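Local structure of intracellular sulfur oxidation protein dsrF (Allochromatium vinosum, 2HY5) at residues M9-K14 / E125-S130; V41-D46 / I80-D85; V98-E103 / N113-I118. The protein is of unknown function but could take part in the oxidation of intracellular sulfur, in a six-chain assembly with DsrE and DsrH. All coordinates share one frame; numbering follows the deposited sequence.

Contact 1. Residues M9-K14 / E125-S130; sequences MYLNRK and ELMNES
L126, late in helix 120-129, meets M9 of strand 7-12 with its CB, which lies 3.7 Å from M9 CE. M9 has CG anti to the backbone N and then bends at chi3 (-79°), so that its terminal methyl rests on the peptide link of the helix, with M9 CE 3.5 Å from L126 C. M127 supplies the other half of that link and crosses the M9 chain obliquely, M127 CG being 3.9 Å from M9 CE; further out, M127 CE only grazes L11 CD1. This is a helix lying on a sheet within a beta-alpha-beta crossover: helix 120-129 carries the chain from edge strand 115-118 past three strands to strand 132-135, beside strand 7-12. S130 folds back on the helix, its OG donating to L126 O at 3.0 Å from above the carbonyl plane, while E129 N gives that oxygen a second bond. S130 OG also lies 3.3 Å from M9 CB. An alanine here would remove the bond to L126 O and the OG contact with M9 CB, and would probably loosen the turn after L126. S130 O is bound by T97 of a neighbouring DsrH chain, whose Q99 and A100 pack on M127 and L11.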
loop_
_atom_site.group_PDB
_atom_site.type_symbol
_atom_site.label_atom_id
_atom_site.label_comp_id
_atom_site.label_asym_id
_atom_site.label_seq_id
_atom_site.Cartn_x
_atom_site.Cartn_y
_atom_site.Cartn_z
ATOM N N MET B 9 -8.239 -21.486 -3.671
ATOM C CA MET B 9 -6.944 -21.073 -4.209
ATOM C C MET B 9 -6.410 -19.922 -3.374
ATOM O O MET B 9 -7.145 -18.998 -3.037
ATOM C CB MET B 9 -7.056 -20.596 -5.667
ATOM C CG MET B 9 -5.750 -19.979 -6.191
ATOM S SD MET B 9 -5.805 -19.307 -7.870
ATOM C CE MET B 9 -5.671 -20.790 -8.807
ATOM N N TYR B 10 -5.129 -19.991 -3.032
ATOM C CA TYR B 10 -4.471 -18.935 -2.274
ATOM C C TYR B 10 -3.536 -18.270 -3.266
ATOM O O TYR B 10 -2.522 -18.849 -3.645
ATOM C CB TYR B 10 -3.684 -19.537 -1.111
ATOM C CG TYR B 10 -4.580 -20.057 -0.017
ATOM C CD1 TYR B 10 -5.028 -19.212 0.995
ATOM C CD2 TYR B 10 -5.010 -21.385 -0.008
ATOM C CE1 TYR B 10 -5.883 -19.672 1.992
ATOM C CE2 TYR B 10 -5.870 -21.855 0.987
ATOM C CZ TYR B 10 -6.300 -20.990 1.983
ATOM O OH TYR B 10 -7.150 -21.436 2.971
ATOM N N LEU B 11 -3.897 -17.065 -3.695
ATOM C CA LEU B 11 -3.122 -16.318 -4.680
ATOM C C LEU B 11 -2.100 -15.377 -4.055
ATOM O O LEU B 11 -2.453 -14.314 -3.549
ATOM C CB LEU B 11 -4.072 -15.520 -5.574
ATOM C CG LEU B 11 -3.473 -14.647 -6.676
ATOM C CD1 LEU B 11 -2.707 -15.504 -7.660
ATOM C CD2 LEU B 11 -4.594 -13.896 -7.380
ATOM N N ASN B 12 -0.831 -15.780 -4.110
ATOM C CA ASN B 12 0.274 -14.997 -3.564
ATOM C C ASN B 12 1.001 -14.247 -4.673
ATOM O O ASN B 12 1.590 -14.864 -5.555
ATOM C CB ASN B 12 1.250 -15.923 -2.841
ATOM C CG ASN B 12 0.674 -16.482 -1.565
ATOM O OD1 ASN B 12 0.204 -15.734 -0.708
ATOM N ND2 ASN B 12 0.708 -17.801 -1.426
ATOM N N ARG B 13 0.977 -12.920 -4.615
ATOM C CA ARG B 13 1.611 -12.106 -5.645
ATOM C C ARG B 13 2.580 -11.045 -5.140
ATOM O O ARG B 13 3.158 -10.312 -5.941
ATOM C CB ARG B 13 0.533 -11.422 -6.495
ATOM C CG ARG B 13 -0.322 -12.382 -7.312
ATOM C CD ARG B 13 -1.371 -11.625 -8.123
ATOM N NE ARG B 13 -0.763 -10.597 -8.965
ATOM C CZ ARG B 13 -0.996 -9.295 -8.839
ATOM N NH1 ARG B 13 -1.832 -8.852 -7.906
ATOM N NH2 ARG B 13 -0.388 -8.430 -9.639
ATOM N N LYS B 14 2.759 -10.953 -3.828
ATOM C CA LYS B 14 3.658 -9.946 -3.274
ATOM C C LYS B 14 4.948 -10.514 -2.694
ATOM O O LYS B 14 4.987 -11.636 -2.188
ATOM C CB LYS B 14 2.928 -9.126 -2.205
ATOM C CG LYS B 14 1.713 -8.384 -2.743
ATOM C CD LYS B 14 1.018 -7.592 -1.654
ATOM C CE LYS B 14 -0.265 -6.945 -2.158
ATOM N NZ LYS B 14 -0.022 -5.983 -3.266
ATOM N N GLU B 125 -6.152 -22.183 -15.928
ATOM C CA GLU B 125 -7.005 -23.345 -15.706
ATOM C C GLU B 125 -7.277 -23.529 -14.222
ATOM O O GLU B 125 -8.415 -23.771 -13.815
ATOM C CB GLU B 125 -6.344 -24.605 -16.271
ATOM C CG GLU B 125 -7.220 -25.849 -16.197
ATOM C CD GLU B 125 -6.557 -27.081 -16.792
ATOM O OE1 GLU B 125 -7.224 -28.137 -16.863
ATOM O OE2 GLU B 125 -5.372 -26.999 -17.186
ATOM N N LEU B 126 -6.229 -23.419 -13.413
ATOM C CA LEU B 126 -6.373 -23.568 -11.970
ATOM C C LEU B 126 -7.315 -22.498 -11.432
ATOM O O LEU B 126 -8.130 -22.764 -10.548
ATOM C CB LEU B 126 -5.002 -23.468 -11.292
ATOM C CG LEU B 126 -4.055 -24.636 -11.572
ATOM C CD1 LEU B 126 -2.652 -24.292 -11.100
ATOM C CD2 LEU B 126 -4.576 -25.892 -10.878
ATOM N N MET B 127 -7.210 -21.285 -11.971
ATOM C CA MET B 127 -8.078 -20.196 -11.534
ATOM C C MET B 127 -9.538 -20.552 -11.845
ATOM O O MET B 127 -10.416 -20.386 -11.002
ATOM C CB MET B 127 -7.684 -18.888 -12.231
ATOM C CG MET B 127 -6.258 -18.425 -11.908
ATOM S SD MET B 127 -5.743 -16.914 -12.768
ATOM C CE MET B 127 -4.665 -16.191 -11.518
ATOM N N ASN B 128 -9.787 -21.063 -13.048
ATOM C CA ASN B 128 -11.139 -21.442 -13.458
ATOM C C ASN B 128 -11.739 -22.609 -12.676
ATOM O O ASN B 128 -12.955 -22.814 -12.693
ATOM C CB ASN B 128 -11.162 -21.769 -14.954
ATOM C CG ASN B 128 -11.294 -20.533 -15.813
ATOM O OD1 ASN B 128 -10.604 -20.383 -16.826
ATOM N ND2 ASN B 128 -12.196 -19.643 -15.424
ATOM N N GLU B 129 -10.896 -23.376 -11.994
ATOM C CA GLU B 129 -11.383 -24.516 -11.225
ATOM C C GLU B 129 -11.674 -24.163 -9.769
ATOM O O GLU B 129 -12.289 -24.946 -9.047
ATOM C CB GLU B 129 -10.366 -25.660 -11.268
ATOM C CG GLU B 129 -10.097 -26.210 -12.660
ATOM C CD GLU B 129 -9.178 -27.416 -12.640
ATOM O OE1 GLU B 129 -8.036 -27.292 -12.144
ATOM O OE2 GLU B 129 -9.597 -28.490 -13.123
ATOM N N SER B 130 -11.253 -22.979 -9.343
ATOM C CA SER B 130 -11.450 -22.568 -7.959
ATOM C C SER B 130 -12.847 -22.067 -7.623
ATOM O O SER B 130 -13.493 -21.395 -8.424
ATOM C CB SER B 130 -10.425 -21.493 -7.594
ATOM O OG SER B 130 -9.105 -21.963 -7.816
#

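Contact 2. Residues V41-D46 / I80-D85; sequences VLFLDD and IYVDRD
F43 is gripped through both its main-chain polar groups by the strand beside it. F43 N donates to Y81 O at 2.8 Å, in the plane of that carbonyl, and F43 O receives D83 N nearly along the C=O axis at 3.1 Å. The side chain, with CG anti to the carbonyl carbon (chi1 -64°), lies alongside I80 and points the same way. Its ring turns an edge to the neighbouring strand: Y81 O lies in the ring plane, 3.5 Å from F43 CD1, and I80 CG2 sits near that plane, 3.8 Å from F43 CE1. V82 CG2 lies more loosely beside F43 CB on the same face. Strands 38-43 and 79-83 run parallel and in register as inner members of a five-stranded parallel sheet of an alpha/beta fold, and the long connection between them is almost wholly irregular. Y81 is on the other face of the sheet, where its side chain packs on R122 and L126 of helix 120-129. Y81 N gives a nearly straight bond (171°) to V41 O at 2.8 Å, an oxygen that also receives a CA-H contact from I80. On the Y81 face, L42 crosses the tyrosine side chain at about a right angle, so that L42 CD1 meets Y81 CB at 3.7 Å. V41 points with F43 and I80, and packs on N12 of strand 7-12. Where the strands end, D83 stands at the N-cap of helix 84-89 with CG anti to its backbone N. Its carboxylate runs beside L44, D83 OD2 being 3.4 Å from L44 CD1, while the same oxygen is hydrogen-bonded to S86 OG; F23 of a neighbouring DsrH chain packs against both L44 and D83.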
loop_
_atom_site.group_PDB
_atom_site.type_symbol
_atom_site.label_atom_id
_atom_site.label_comp_id
_atom_site.label_asym_id
_atom_site.label_seq_id
_atom_site.Cartn_x
_atom_site.Cartn_y
_atom_site.Cartn_z
ATOM N N VAL B 41 -1.995 -23.576 -3.631
ATOM C CA VAL B 41 -1.352 -22.307 -3.346
ATOM C C VAL B 41 -0.572 -21.933 -4.589
ATOM O O VAL B 41 0.267 -22.700 -5.046
ATOM C CB VAL B 41 -0.390 -22.433 -2.155
ATOM C CG1 VAL B 41 0.182 -21.068 -1.802
ATOM C CG2 VAL B 41 -1.119 -23.031 -0.970
ATOM N N LEU B 42 -0.869 -20.765 -5.142
ATOM C CA LEU B 42 -0.199 -20.302 -6.348
ATOM C C LEU B 42 0.658 -19.082 -6.084
ATOM O O LEU B 42 0.218 -18.129 -5.441
ATOM C CB LEU B 42 -1.234 -19.959 -7.428
ATOM C CG LEU B 42 -0.712 -19.285 -8.704
ATOM C CD1 LEU B 42 0.221 -20.231 -9.447
ATOM C CD2 LEU B 42 -1.887 -18.893 -9.593
ATOM N N PHE B 43 1.886 -19.120 -6.580
ATOM C CA PHE B 43 2.799 -18.002 -6.432
ATOM C C PHE B 43 2.969 -17.438 -7.827
ATOM O O PHE B 43 3.438 -18.123 -8.735
ATOM C CB PHE B 43 4.137 -18.462 -5.852
ATOM C CG PHE B 43 4.027 -19.003 -4.455
ATOM C CD1 PHE B 43 3.628 -20.316 -4.232
ATOM C CD2 PHE B 43 4.275 -18.181 -3.358
ATOM C CE1 PHE B 43 3.474 -20.808 -2.937
ATOM C CE2 PHE B 43 4.123 -18.660 -2.061
ATOM C CZ PHE B 43 3.723 -19.978 -1.848
ATOM N N LEU B 44 2.559 -16.188 -7.984
ATOM C CA LEU B 44 2.612 -15.496 -9.260
ATOM C C LEU B 44 3.236 -14.117 -9.089
ATOM O O LEU B 44 3.197 -13.534 -8.002
ATOM C CB LEU B 44 1.187 -15.365 -9.812
ATOM C CG LEU B 44 0.928 -14.490 -11.040
ATOM C CD1 LEU B 44 1.596 -15.101 -12.265
ATOM C CD2 LEU B 44 -0.576 -14.359 -11.255
ATOM N N ASP B 45 3.804 -13.592 -10.169
ATOM C CA ASP B 45 4.442 -12.281 -10.126
ATOM C C ASP B 45 5.459 -12.244 -8.985
ATOM O O ASP B 45 6.214 -13.201 -8.814
ATOM C CB ASP B 45 3.383 -11.184 -9.968
ATOM C CG ASP B 45 2.466 -11.079 -11.187
ATOM O OD1 ASP B 45 2.967 -11.225 -12.324
ATOM O OD2 ASP B 45 1.251 -10.842 -11.018
ATOM N N ASP B 46 5.488 -11.172 -8.196
ATOM C CA ASP B 46 6.465 -11.104 -7.108
ATOM C C ASP B 46 6.246 -12.159 -6.036
ATOM O O ASP B 46 7.085 -12.340 -5.156
ATOM C CB ASP B 46 6.493 -9.712 -6.464
ATOM C CG ASP B 46 7.285 -8.704 -7.281
ATOM O OD1 ASP B 46 8.035 -9.121 -8.186
ATOM O OD2 ASP B 46 7.160 -7.492 -7.002
ATOM N N ILE B 80 1.105 -26.984 -4.768
ATOM C CA ILE B 80 1.797 -25.705 -4.666
ATOM C C ILE B 80 2.330 -25.404 -6.061
ATOM O O ILE B 80 3.130 -26.163 -6.603
ATOM C CB ILE B 80 2.951 -25.787 -3.649
ATOM C CG1 ILE B 80 2.376 -26.063 -2.257
ATOM C CG2 ILE B 80 3.751 -24.493 -3.656
ATOM C CD1 ILE B 80 3.419 -26.182 -1.169
ATOM N N TYR B 81 1.860 -24.307 -6.646
ATOM C CA TYR B 81 2.254 -23.931 -8.000
ATOM C C TYR B 81 3.019 -22.625 -8.097
ATOM O O TYR B 81 2.770 -21.684 -7.348
ATOM C CB TYR B 81 1.017 -23.829 -8.891
ATOM C CG TYR B 81 0.166 -25.076 -8.922
ATOM C CD1 TYR B 81 -1.015 -25.159 -8.185
ATOM C CD2 TYR B 81 0.536 -26.171 -9.699
ATOM C CE1 TYR B 81 -1.810 -26.304 -8.224
ATOM C CE2 TYR B 81 -0.246 -27.317 -9.745
ATOM C CZ TYR B 81 -1.417 -27.378 -9.008
ATOM O OH TYR B 81 -2.189 -28.512 -9.063
ATOM N N VAL B 82 3.936 -22.571 -9.060
ATOM C CA VAL B 82 4.751 -21.386 -9.296
ATOM C C VAL B 82 4.710 -21.066 -10.784
ATOM O O VAL B 82 4.988 -21.928 -11.615
ATOM C CB VAL B 82 6.213 -21.622 -8.863
ATOM C CG1 VAL B 82 7.032 -20.358 -9.080
ATOM C CG2 VAL B 82 6.248 -22.032 -7.399
ATOM N N ASP B 83 4.354 -19.826 -11.112
ATOM C CA ASP B 83 4.253 -19.379 -12.501
ATOM C C ASP B 83 5.620 -19.314 -13.174
ATOM O O ASP B 83 6.479 -18.550 -12.760
ATOM C CB ASP B 83 3.582 -18.003 -12.551
ATOM C CG ASP B 83 3.376 -17.509 -13.966
ATOM O OD1 ASP B 83 2.661 -18.191 -14.733
ATOM O OD2 ASP B 83 3.928 -16.443 -14.313
ATOM N N ARG B 84 5.815 -20.097 -14.232
ATOM C CA ARG B 84 7.113 -20.108 -14.906
ATOM C C ARG B 84 7.505 -18.773 -15.531
ATOM O O ARG B 84 8.678 -18.413 -15.537
ATOM C CB ARG B 84 7.164 -21.220 -15.972
ATOM C CG ARG B 84 6.473 -20.910 -17.287
ATOM C CD ARG B 84 6.423 -22.162 -18.168
ATOM N NE ARG B 84 7.748 -22.676 -18.511
ATOM C CZ ARG B 84 8.488 -22.232 -19.525
ATOM N NH1 ARG B 84 8.037 -21.263 -20.308
ATOM N NH2 ARG B 84 9.684 -22.760 -19.757
ATOM N N ASP B 85 6.537 -18.034 -16.054
ATOM C CA ASP B 85 6.842 -16.749 -16.673
ATOM C C ASP B 85 7.359 -15.754 -15.639
ATOM O O ASP B 85 8.257 -14.961 -15.926
ATOM C CB ASP B 85 5.601 -16.198 -17.372
ATOM C CG ASP B 85 5.215 -17.017 -18.589
ATOM O OD1 ASP B 85 4.103 -16.821 -19.124
ATOM O OD2 ASP B 85 6.035 -17.857 -19.018
#

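Contact 3. Residues V98-E103 / N113-I118; sequences VEIAFE and NIVEVI
An Asx turn at N113, just ahead of strand 115-118, ties this part of the chain to the chain entering strand 102-103. Two hydrogen bonds cross between the segments, and a third closes the turn within 113-118. N113, with CG anti to its backbone N (chi1 -176°), sends OD1 across to I100 N at 2.8 Å, a straight bond at the hydrogen (172°) although the donor stands above the amide plane. N113 OD1 also closes the turn by accepting V115 N at 3.0 Å, again from above its plane, so two main-chain N-H groups grip one oxygen and fix the rotation of the amide. In return I114 N donates to I100 O at 2.8 Å, in the plane of that carbonyl, and N113 CA adds a CA-H contact to the same oxygen. One water extends the polar network: it donates to V98 O at 2.9 Å and accepts from N113 ND2 at 2.8 Å, so both ends of the amide are used. Apolar contacts flank these bonds. The aliphatic part of E99 crosses N113 at about a right angle. I100 CG2 meets I114 CD1 at 3.7 Å, while I100 CD1 touches V115 CG2; I100 and I114 both also pack on I80 of strand 79-83, joining this corner to the main sheet. F102 offers CB rather than its ring tip, 3.6 Å from I114 CG2. I114 holds CG1 in the crowded position between backbone N and carbonyl carbon (chi1 46°), which brings that methylene to 3.1 Å from I100 O.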
loop_
_atom_site.group_PDB
_atom_site.type_symbol
_atom_site.label_atom_id
_atom_site.label_comp_id
_atom_site.label_asym_id
_atom_site.label_seq_id
_atom_site.Cartn_x
_atom_site.Cartn_y
_atom_site.Cartn_z
ATOM N N VAL B 98 12.873 -22.953 -2.582
ATOM C CA VAL B 98 12.970 -23.967 -1.549
ATOM C C VAL B 98 12.172 -25.187 -1.983
ATOM O O VAL B 98 11.282 -25.099 -2.837
ATOM C CB VAL B 98 12.387 -23.473 -0.204
ATOM C CG1 VAL B 98 13.151 -22.247 0.284
ATOM C CG2 VAL B 98 10.902 -23.161 -0.361
ATOM N N GLU B 99 12.509 -26.331 -1.405
ATOM C CA GLU B 99 11.794 -27.558 -1.703
ATOM C C GLU B 99 10.792 -27.739 -0.577
ATOM O O GLU B 99 11.082 -27.417 0.574
ATOM C CB GLU B 99 12.757 -28.747 -1.746
ATOM C CG GLU B 99 13.770 -28.677 -2.874
ATOM C CD GLU B 99 14.645 -29.911 -2.942
ATOM O OE1 GLU B 99 15.396 -30.163 -1.975
ATOM O OE2 GLU B 99 14.580 -30.631 -3.960
ATOM N N ILE B 100 9.609 -28.236 -0.913
ATOM C CA ILE B 100 8.573 -28.461 0.081
ATOM C C ILE B 100 8.171 -29.928 0.010
ATOM O O ILE B 100 7.572 -30.375 -0.975
ATOM C CB ILE B 100 7.354 -27.555 -0.184
ATOM C CG1 ILE B 100 7.779 -26.089 -0.069
ATOM C CG2 ILE B 100 6.229 -27.886 0.794
ATOM C CD1 ILE B 100 6.662 -25.091 -0.362
ATOM N N ALA B 101 8.514 -30.672 1.059
ATOM C CA ALA B 101 8.221 -32.099 1.127
ATOM C C ALA B 101 6.766 -32.407 1.443
ATOM O O ALA B 101 6.044 -31.581 2.000
ATOM C CB ALA B 101 9.125 -32.760 2.162
ATOM N N PHE B 102 6.345 -33.612 1.081
ATOM C CA PHE B 102 4.982 -34.059 1.333
ATOM C C PHE B 102 4.982 -35.554 1.588
ATOM O O PHE B 102 5.510 -36.329 0.791
ATOM C CB PHE B 102 4.075 -33.743 0.137
ATOM C CG PHE B 102 2.661 -34.258 0.288
ATOM C CD1 PHE B 102 2.341 -35.569 -0.047
ATOM C CD2 PHE B 102 1.656 -33.431 0.783
ATOM C CE1 PHE B 102 1.042 -36.054 0.108
ATOM C CE2 PHE B 102 0.354 -33.903 0.943
ATOM C CZ PHE B 102 0.045 -35.219 0.605
ATOM N N GLU B 103 4.402 -35.958 2.710
ATOM C CA GLU B 103 4.324 -37.370 3.034
ATOM C C GLU B 103 2.970 -37.679 3.646
ATOM O O GLU B 103 2.433 -36.894 4.433
ATOM C CB GLU B 103 5.440 -37.778 4.000
ATOM C CG GLU B 103 5.258 -37.299 5.427
ATOM C CD GLU B 103 6.243 -37.947 6.381
ATOM O OE1 GLU B 103 6.176 -37.657 7.595
ATOM O OE2 GLU B 103 7.084 -38.746 5.918
ATOM N N ASN B 113 9.869 -32.947 -2.850
ATOM C CA ASN B 113 9.416 -31.618 -3.238
ATOM C C ASN B 113 8.164 -31.683 -4.094
ATOM O O ASN B 113 8.115 -32.401 -5.093
ATOM C CB ASN B 113 10.531 -30.886 -3.998
ATOM C CG ASN B 113 10.160 -29.452 -4.349
ATOM O OD1 ASN B 113 9.336 -28.831 -3.677
ATOM N ND2 ASN B 113 10.784 -28.917 -5.393
ATOM N N ILE B 114 7.146 -30.934 -3.695
ATOM C CA ILE B 114 5.909 -30.904 -4.452
ATOM C C ILE B 114 5.696 -29.572 -5.164
ATOM O O ILE B 114 4.689 -29.379 -5.843
ATOM C CB ILE B 114 4.688 -31.232 -3.553
ATOM C CG1 ILE B 114 4.747 -30.449 -2.241
ATOM C CG2 ILE B 114 4.665 -32.721 -3.252
ATOM C CD1 ILE B 114 4.607 -28.960 -2.387
ATOM N N VAL B 115 6.643 -28.649 -5.012
ATOM C CA VAL B 115 6.529 -27.358 -5.681
ATOM C C VAL B 115 6.616 -27.606 -7.183
ATOM O O VAL B 115 7.607 -28.159 -7.681
ATOM C CB VAL B 115 7.659 -26.394 -5.262
ATOM C CG1 VAL B 115 7.566 -25.105 -6.068
ATOM C CG2 VAL B 115 7.552 -26.083 -3.779
ATOM N N GLU B 116 5.573 -27.205 -7.898
ATOM C CA GLU B 116 5.528 -27.402 -9.339
ATOM C C GLU B 116 5.485 -26.111 -10.141
ATOM O O GLU B 116 4.638 -25.251 -9.908
ATOM C CB GLU B 116 4.318 -28.261 -9.705
ATOM C CG GLU B 116 4.124 -28.427 -11.197
ATOM C CD GLU B 116 3.000 -29.386 -11.539
ATOM O OE1 GLU B 116 1.840 -29.114 -11.163
ATOM O OE2 GLU B 116 3.283 -30.417 -12.181
ATOM N N VAL B 117 6.402 -25.988 -11.094
ATOM C CA VAL B 117 6.457 -24.823 -11.965
ATOM C C VAL B 117 5.521 -25.090 -13.144
ATOM O O VAL B 117 5.631 -26.122 -13.815
ATOM C CB VAL B 117 7.896 -24.587 -12.469
ATOM C CG1 VAL B 117 7.924 -23.438 -13.462
ATOM C CG2 VAL B 117 8.805 -24.293 -11.288
ATOM N N ILE B 118 4.598 -24.162 -13.386
ATOM C CA ILE B 118 3.627 -24.313 -14.463
ATOM C C ILE B 118 3.540 -23.130 -15.414
ATOM O O ILE B 118 3.917 -22.008 -15.073
ATOM C CB ILE B 118 2.218 -24.567 -13.901
ATOM C CG1 ILE B 118 1.818 -23.425 -12.957
ATOM C CG2 ILE B 118 2.188 -25.914 -13.198
ATOM C CD1 ILE B 118 0.352 -23.480 -12.504
HETATM O O HOH W 1 11.248 -26.151 -5.538
#

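Overall arrangement
From the N terminus, residues 9-14 open contact 1, whose loop closes only at 125-130, near the C terminus; the other two contacts nest inside it. Contact 2 closes a loop from 41-46 to 80-85 before contact 3 opens at 98-103 and closes at 113-118, so these two stand in series. Contact 1 sets strand 7-12 against helix 120-129, contact 2 pairs strands 38-43 and 79-83, and contact 3 ties the chain at 98-103 to the approach to strand 115-118. The R13-D45 salt bridge and a probable bond from N12 N to L42 O join contacts 1 and 2. Contact 3 continues the sheet from contact 2 through a probable hydrogen bond from I118 N to V82 O, and its I118 packs on L126 of contact 1.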